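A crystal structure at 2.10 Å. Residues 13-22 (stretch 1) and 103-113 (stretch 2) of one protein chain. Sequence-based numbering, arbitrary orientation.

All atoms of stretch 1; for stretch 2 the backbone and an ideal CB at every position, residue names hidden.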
ATOM      1  N   THR A  13       3.844 -22.409 -22.538  1.00 37.03           N
ATOM      2  CA  THR A  13       4.069 -20.982 -22.580  1.00 35.74           C
ATOM      3  C   THR A  13       4.528 -20.441 -21.227  1.00 33.41           C
ATOM      4  O   THR A  13       4.976 -19.280 -21.182  1.00 33.42           O
ATOM      5  CB  THR A  13       2.811 -20.191 -23.025  1.00 35.52           C
ATOM      6  OG1 THR A  13       1.779 -20.366 -22.052  1.00 35.39           O
ATOM      7  CG2 THR A  13       2.315 -20.653 -24.378  1.00 35.04           C
ATOM      8  N   ALA A  14       4.420 -21.249 -20.156  1.00 30.15           N
ATOM      9  CA  ALA A  14       4.663 -20.766 -18.778  1.00 29.04           C
ATOM     10  C   ALA A  14       6.128 -20.881 -18.392  1.00 26.10           C
ATOM     11  O   ALA A  14       6.707 -21.921 -18.544  1.00 25.05           O
ATOM     12  CB  ALA A  14       3.818 -21.535 -17.758  1.00 27.89           C
ATOM     13  N   PRO A  15       6.721 -19.812 -17.878  1.00 24.65           N
ATOM     14  CA  PRO A  15       8.130 -19.929 -17.457  1.00 23.40           C
ATOM     15  C   PRO A  15       8.239 -20.799 -16.213  1.00 22.23           C
ATOM     16  O   PRO A  15       7.271 -20.882 -15.441  1.00 21.34           O
ATOM     17  CB  PRO A  15       8.527 -18.489 -17.182  1.00 23.59           C
ATOM     18  CG  PRO A  15       7.236 -17.797 -16.806  1.00 23.66           C
ATOM     19  CD  PRO A  15       6.153 -18.483 -17.585  1.00 24.71           C
ATOM     20  N   ASP A  16       9.395 -21.446 -16.018  1.00 20.68           N
ATOM     21  CA  ASP A  16       9.588 -22.277 -14.835  1.00 19.93           C
ATOM     22  C   ASP A  16      10.290 -21.545 -13.675  1.00 18.00           C
ATOM     23  O   ASP A  16      10.496 -22.132 -12.623  1.00 18.25           O
ATOM     24  CB  ASP A  16      10.309 -23.596 -15.191  1.00 20.63           C
ATOM     25  CG  ASP A  16      11.785 -23.386 -15.532  1.00 21.57           C
ATOM     26  OD1 ASP A  16      12.258 -22.243 -15.497  1.00 20.86           O
ATOM     27  OD2 ASP A  16      12.470 -24.373 -15.847  1.00 23.47           O
ATOM     28  N   TYR A  17      10.675 -20.302 -13.884  1.00 16.31           N
ATOM     29  CA  TYR A  17      11.531 -19.559 -12.980  1.00 15.64           C
ATOM     30  C   TYR A  17      10.820 -18.286 -12.480  1.00 15.76           C
ATOM     31  O   TYR A  17      11.421 -17.453 -11.757  1.00 16.37           O
ATOM     32  CB  TYR A  17      12.816 -19.132 -13.705  1.00 15.51           C
ATOM     33  CG  TYR A  17      12.570 -18.140 -14.847  1.00 14.72           C
ATOM     34  CD1 TYR A  17      12.197 -18.575 -16.132  1.00 14.86           C
ATOM     35  CD2 TYR A  17      12.711 -16.794 -14.644  1.00 14.06           C
ATOM     36  CE1 TYR A  17      11.974 -17.660 -17.179  1.00 14.63           C
ATOM     37  CE2 TYR A  17      12.481 -15.886 -15.664  1.00 14.00           C
ATOM     38  CZ  TYR A  17      12.106 -16.303 -16.937  1.00 14.09           C
ATOM     39  OH  TYR A  17      11.874 -15.342 -17.925  1.00 13.40           O
ATOM     40  N   ALA A  18       9.570 -18.113 -12.864  1.00 15.48           N
ATOM     41  CA  ALA A  18       8.840 -16.902 -12.505  1.00 15.42           C
ATOM     42  C   ALA A  18       7.357 -17.154 -12.535  1.00 15.31           C
ATOM     43  O   ALA A  18       6.889 -18.057 -13.224  1.00 16.98           O
ATOM     44  CB  ALA A  18       9.167 -15.771 -13.468  1.00 15.12           C
ATOM     45  N   LEU A  19       6.631 -16.358 -11.791  1.00 15.10           N
ATOM     46  CA  LEU A  19       5.176 -16.398 -11.799  1.00 15.48           C
ATOM     47  C   LEU A  19       4.626 -14.964 -11.752  1.00 15.05           C
ATOM     48  O   LEU A  19       4.891 -14.223 -10.807  1.00 14.63           O
ATOM     49  CB  LEU A  19       4.699 -17.252 -10.645  1.00 16.55           C
ATOM     50  CG  LEU A  19       3.210 -17.380 -10.443  1.00 17.56           C
ATOM     51  CD1 LEU A  19       2.567 -17.992 -11.674  1.00 18.74           C
ATOM     52  CD2 LEU A  19       2.974 -18.211  -9.202  1.00 17.89           C
ATOM     53  N   SER A  20       3.908 -14.569 -12.802  1.00 14.75           N
ATOM     54  CA  SER A  20       3.374 -13.223 -12.921  1.00 15.07           C
ATOM     55  C   SER A  20       1.875 -13.264 -12.948  1.00 14.86           C
ATOM     56  O   SER A  20       1.268 -14.092 -13.646  1.00 15.06           O
ATOM     57  CB  SER A  20       3.875 -12.544 -14.200  1.00 15.16           C
ATOM     58  OG  SER A  20       3.248 -11.295 -14.361  1.00 14.93           O
ATOM     59  N   MET A  21       1.273 -12.353 -12.208  1.00 14.82           N
ATOM     60  CA  MET A  21      -0.179 -12.331 -12.042  1.00 15.19           C
ATOM     61  C   MET A  21      -0.879 -12.261 -13.403  1.00 15.39           C
ATOM     62  O   MET A  21      -1.783 -13.065 -13.672  1.00 15.54           O
ATOM     63  CB  MET A  21      -0.634 -11.183 -11.149  1.00 15.43           C
ATOM     64  CG  MET A  21      -2.151 -10.980 -11.105  1.00 15.65           C
ATOM     65  SD  MET A  21      -2.972 -12.440 -10.405  1.00 16.11           S
ATOM     66  CE  MET A  21      -4.687 -12.010 -10.682  1.00 17.32           C
ATOM     67  N   HIS A  22      -0.420 -11.348 -14.259  1.00 15.40           N
ATOM     68  CA  HIS A  22      -0.980 -11.158 -15.597  1.00 15.71           C
ATOM     69  C   HIS A  22      -0.069 -11.593 -16.757  1.00 16.42           C
ATOM     70  O   HIS A  22      -0.310 -11.230 -17.915  1.00 18.03           O
ATOM     71  CB  HIS A  22      -1.427  -9.719 -15.769  1.00 15.89           C
ATOM     72  CG  HIS A  22      -2.579  -9.355 -14.877  1.00 16.10           C
ATOM     73  ND1 HIS A  22      -2.459  -8.434 -13.870  1.00 15.80           N
ATOM     74  CD2 HIS A  22      -3.841  -9.852 -14.781  1.00 16.51           C
ATOM     75  CE1 HIS A  22      -3.595  -8.344 -13.209  1.00 15.77           C
ATOM     76  NE2 HIS A  22      -4.453  -9.194 -13.736  1.00 16.61           N
ATOM     77  N   UNK A 103      11.524 -22.134  -3.631  1.00 15.76           N
ATOM     78  CA  UNK A 103      11.185 -22.908  -4.809  1.00 17.28           C
ATOM     79  C   UNK A 103      12.111 -22.516  -5.966  1.00 17.89           C
ATOM     80  O   UNK A 103      12.151 -21.359  -6.374  1.00 17.35           O
ATOM     81  CB  UNK A 103       9.718 -22.698  -5.188  1.00 17.28           C
ATOM     82  N   UNK A 104      12.885 -23.474  -6.447  1.00 18.78           N
ATOM     83  CA  UNK A 104      13.790 -23.226  -7.564  1.00 20.35           C
ATOM     84  C   UNK A 104      13.007 -23.165  -8.874  1.00 20.56           C
ATOM     85  O   UNK A 104      13.370 -22.422  -9.767  1.00 20.66           O
ATOM     86  CB  UNK A 104      14.868 -24.309  -7.635  1.00 20.35           C
ATOM     87  N   UNK A 105      11.956 -23.970  -8.977  1.00 21.63           N
ATOM     88  CA  UNK A 105      11.134 -24.071 -10.157  1.00 23.29           C
ATOM     89  C   UNK A 105       9.657 -24.090  -9.797  1.00 21.07           C
ATOM     90  O   UNK A 105       9.279 -24.517  -8.735  1.00 20.77           O
ATOM     91  CB  UNK A 105      11.505 -25.323 -10.955  1.00 23.29           C
ATOM     92  N   UNK A 106       8.853 -23.622 -10.721  1.00 19.91           N
ATOM     93  CA  UNK A 106       7.430 -23.565 -10.595  1.00 19.91           C
ATOM     94  C   UNK A 106       6.803 -24.047 -11.886  1.00 20.86           C
ATOM     95  O   UNK A 106       7.300 -23.757 -12.974  1.00 21.21           O
ATOM     96  CB  UNK A 106       6.966 -22.150 -10.245  1.00 19.91           C
ATOM     97  N   UNK A 107       5.749 -24.834 -11.765  1.00 21.31           N
ATOM     98  CA  UNK A 107       4.880 -25.174 -12.899  1.00 22.91           C
ATOM     99  C   UNK A 107       3.447 -24.884 -12.489  1.00 23.50           C
ATOM    100  O   UNK A 107       3.101 -24.945 -11.303  1.00 23.04           O
ATOM    101  CB  UNK A 107       5.046 -26.635 -13.322  1.00 22.91           C
ATOM    102  N   UNK A 108       2.620 -24.488 -13.445  1.00 24.91           N
ATOM    103  CA  UNK A 108       1.279 -24.026 -13.113  1.00 24.95           C
ATOM    104  C   UNK A 108       0.291 -24.315 -14.250  1.00 26.45           C
ATOM    105  O   UNK A 108       0.647 -24.247 -15.413  1.00 27.11           O
ATOM    106  CB  UNK A 108       1.302 -22.528 -12.802  1.00 24.95           C
ATOM    107  N   UNK A 109      -0.935 -24.642 -13.886  1.00 26.07           N
ATOM    108  CA  UNK A 109      -2.050 -24.831 -14.813  1.00 27.64           C
ATOM    109  C   UNK A 109      -2.390 -23.513 -15.515  1.00 27.27           C
ATOM    110  O   UNK A 109      -2.530 -22.494 -14.853  1.00 26.44           O
ATOM    111  CB  UNK A 109      -3.275 -25.373 -14.074  1.00 27.64           C
ATOM    112  N   UNK A 110      -2.558 -23.520 -16.841  1.00 28.26           N
ATOM    113  CA  UNK A 110      -3.051 -22.285 -17.514  1.00 28.47           C
ATOM    114  C   UNK A 110      -4.302 -21.701 -16.862  1.00 26.88           C
ATOM    115  O   UNK A 110      -4.422 -20.509 -16.735  1.00 26.60           O
ATOM    116  CB  UNK A 110      -3.354 -22.578 -18.985  1.00 28.47           C
ATOM    117  N   UNK A 111      -5.228 -22.565 -16.444  1.00 28.21           N
ATOM    118  CA  UNK A 111      -6.450 -22.125 -15.770  1.00 27.47           C
ATOM    119  C   UNK A 111      -6.266 -21.962 -14.265  1.00 25.91           C
ATOM    120  O   UNK A 111      -7.219 -21.711 -13.568  1.00 25.50           O
ATOM    121  CB  UNK A 111      -7.580 -23.120 -16.041  1.00 27.47           C
ATOM    122  N   UNK A 112      -5.043 -22.153 -13.762  1.00 24.91           N
ATOM    123  CA  UNK A 112      -4.712 -21.958 -12.345  1.00 23.62           C
ATOM    124  C   UNK A 112      -5.502 -22.808 -11.338  1.00 24.63           C
ATOM    125  O   UNK A 112      -5.774 -22.372 -10.238  1.00 22.95           O
ATOM    126  CB  UNK A 112      -4.921 -20.483 -11.997  1.00 23.62           C
ATOM    127  N   UNK A 113      -5.804 -24.052 -11.713  1.00 26.34           N
ATOM    128  CA  UNK A 113      -6.424 -25.010 -10.799  1.00 27.29           C
ATOM    129  C   UNK A 113      -5.402 -25.773  -9.965  1.00 25.80           C
ATOM    130  O   UNK A 113      -5.770 -26.418  -8.970  1.00 25.55           O
ATOM    131  CB  UNK A 113      -7.282 -26.001 -11.588  1.00 27.29           C
TER

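Position 103 has nothing of stretch 1 within 5.5 Å of its CB, so stretch 1 sets no preference. The residue is Ala 103, without contact to stretch 1.

Position 104 turns its CB away, and the chain bends a corner here. Many side chains would fit. The residue is Glu 104.

Position 105 has extended backbone angles and a sideways CB, 3.7 Å from Asp 16 O. The carboxylate of Asp 16 lies nearby, so a long basic side chain would suit, though a polar one could also serve. The residue is Lys 105. Its CD packs 3.2 Å from Asp 16 OD2, and its NZ forms a long salt bridge with Asp 16 OD2 at 4.0 Å. The backbone adds a CA-H...O contact, Lys 105 CA to Asp 16 O, at 3.2 Å.

Position 106 is where the backbones meet. Its N donates to Asp 16 O at 2.9 Å, a bond any residue but proline could make. Its O accepts a CA-H...O contact from Asp 16 CA at 3.3 Å. The CB points sideways, 4.3 Å from Asp 16 O and 5.1 Å from Ala 18 O. A small beta-branched residue would suit: valine, or threonine, whose hydroxyl might donate to one of these oxygens. The residue is Val 106, chi1 p. Its CG1 reaches Ala 18 O at 3.6 Å.

Position 107 has a sideways CB with no neighbour in stretch 1. Many residues would do. It is Ala 107.

Position 108 points its CB toward stretch 1, 4.8 Å from Leu 19 CD1. Leu 19 and Ala 14 offer apolar carbon, so leucine, isoleucine, valine or methionine would be reasonable. The residue is Ile 108, with chi1 and chi2 both t. Its CD1 meets Leu 19 CD1 at 3.8 Å, while its CG2 lies 4.4 Å from Ala 14 CB.

Positions 109 to 112 form a type I turn. Position 109 points away; it is Asp 109, whose OD2 accepts from the N of 113 at 3.0 Å. Position 110 has phi -50°, which suits proline, and it is Pro 110. Position 111 is out of reach; it is Glu 111.

Position 112 has positive phi, where glycine or asparagine is common. Its CB points toward stretch 1, where the carbonyls of Ser 20 and Met 21 lie at a distance. A long donor could reach them. The residue is Arg 112. NH1 and NH2 donate to Met 21 O at 3.1 and 3.0 Å, and NH2 makes a weak bond to Ser 20 O at 3.0 Å.

Position 113 is out of reach. It is Lys 113, whose NZ forms a salt bridge with Asp 109 OD2 at 3.1 Å.

Stretch 2 103-113: AEKVAIDPERK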
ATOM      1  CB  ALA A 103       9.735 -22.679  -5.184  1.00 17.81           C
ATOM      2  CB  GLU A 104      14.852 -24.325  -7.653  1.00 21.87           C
ATOM      3  CG  GLU A 104      15.959 -24.040  -8.660  1.00 23.34           C
ATOM      4  CD  GLU A 104      17.077 -25.091  -8.637  1.00 25.73           C
ATOM      5  OE1 GLU A 104      16.946 -26.139  -7.979  1.00 25.75           O
ATOM      6  OE2 GLU A 104      18.103 -24.843  -9.271  1.00 30.12           O
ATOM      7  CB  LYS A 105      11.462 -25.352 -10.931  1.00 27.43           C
ATOM      8  CG  LYS A 105      12.886 -25.435 -11.444  1.00 32.84           C
ATOM      9  CD  LYS A 105      13.049 -24.521 -12.660  1.00 39.15           C
ATOM     10  CE  LYS A 105      14.352 -23.700 -12.680  1.00 42.73           C
ATOM     11  NZ  LYS A 105      15.485 -24.515 -13.225  1.00 42.27           N
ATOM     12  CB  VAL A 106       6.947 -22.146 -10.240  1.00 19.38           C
ATOM     13  CG1 VAL A 106       7.211 -21.136 -11.345  1.00 19.33           C
ATOM     14  CG2 VAL A 106       5.474 -22.156  -9.920  1.00 19.77           C
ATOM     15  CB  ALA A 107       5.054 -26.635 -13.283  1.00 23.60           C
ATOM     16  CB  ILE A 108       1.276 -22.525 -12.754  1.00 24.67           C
ATOM     17  CG1 ILE A 108      -0.072 -22.120 -12.136  1.00 24.42           C
ATOM     18  CG2 ILE A 108       1.587 -21.649 -13.963  1.00 24.47           C
ATOM     19  CD1 ILE A 108      -0.050 -20.743 -11.495  1.00 23.53           C
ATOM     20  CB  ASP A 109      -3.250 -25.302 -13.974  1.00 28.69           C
ATOM     21  CG  ASP A 109      -4.462 -25.633 -14.809  1.00 30.32           C
ATOM     22  OD1 ASP A 109      -4.322 -26.302 -15.850  1.00 34.09           O
ATOM     23  OD2 ASP A 109      -5.559 -25.155 -14.468  1.00 30.82           O
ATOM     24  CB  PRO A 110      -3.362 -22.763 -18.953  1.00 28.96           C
ATOM     25  CG  PRO A 110      -2.500 -23.965 -19.149  1.00 29.37           C
ATOM     26  CD  PRO A 110      -2.364 -24.623 -17.805  1.00 29.72           C
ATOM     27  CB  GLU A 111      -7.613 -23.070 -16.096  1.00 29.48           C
ATOM     28  CG  GLU A 111      -8.126 -22.945 -17.545  1.00 31.02           C
ATOM     29  CD  GLU A 111      -8.550 -21.515 -17.908  1.00 32.27           C
ATOM     30  OE1 GLU A 111      -9.444 -20.941 -17.261  1.00 32.44           O
ATOM     31  OE2 GLU A 111      -7.969 -20.928 -18.834  1.00 33.44           O
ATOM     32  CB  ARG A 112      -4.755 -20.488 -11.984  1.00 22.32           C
ATOM     33  CG  ARG A 112      -3.630 -19.757 -12.720  1.00 21.72           C
ATOM     34  CD  ARG A 112      -3.327 -18.377 -12.169  1.00 19.88           C
ATOM     35  NE  ARG A 112      -2.300 -17.756 -12.963  1.00 19.61           N
ATOM     36  CZ  ARG A 112      -1.970 -16.465 -12.925  1.00 18.91           C
ATOM     37  NH1 ARG A 112      -2.591 -15.607 -12.124  1.00 18.51           N
ATOM     38  NH2 ARG A 112      -1.049 -16.014 -13.736  1.00 18.69           N
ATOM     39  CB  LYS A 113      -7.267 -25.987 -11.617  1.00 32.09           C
ATOM     40  CG  LYS A 113      -8.681 -25.486 -11.976  1.00 35.19           C
ATOM     41  CD  LYS A 113      -9.082 -25.673 -13.457  1.00 37.48           C
ATOM     42  CE  LYS A 113      -8.757 -27.052 -14.086  1.00 39.72           C
ATOM     43  NZ  LYS A 113      -7.934 -26.958 -15.356  1.00 37.89           N
TER
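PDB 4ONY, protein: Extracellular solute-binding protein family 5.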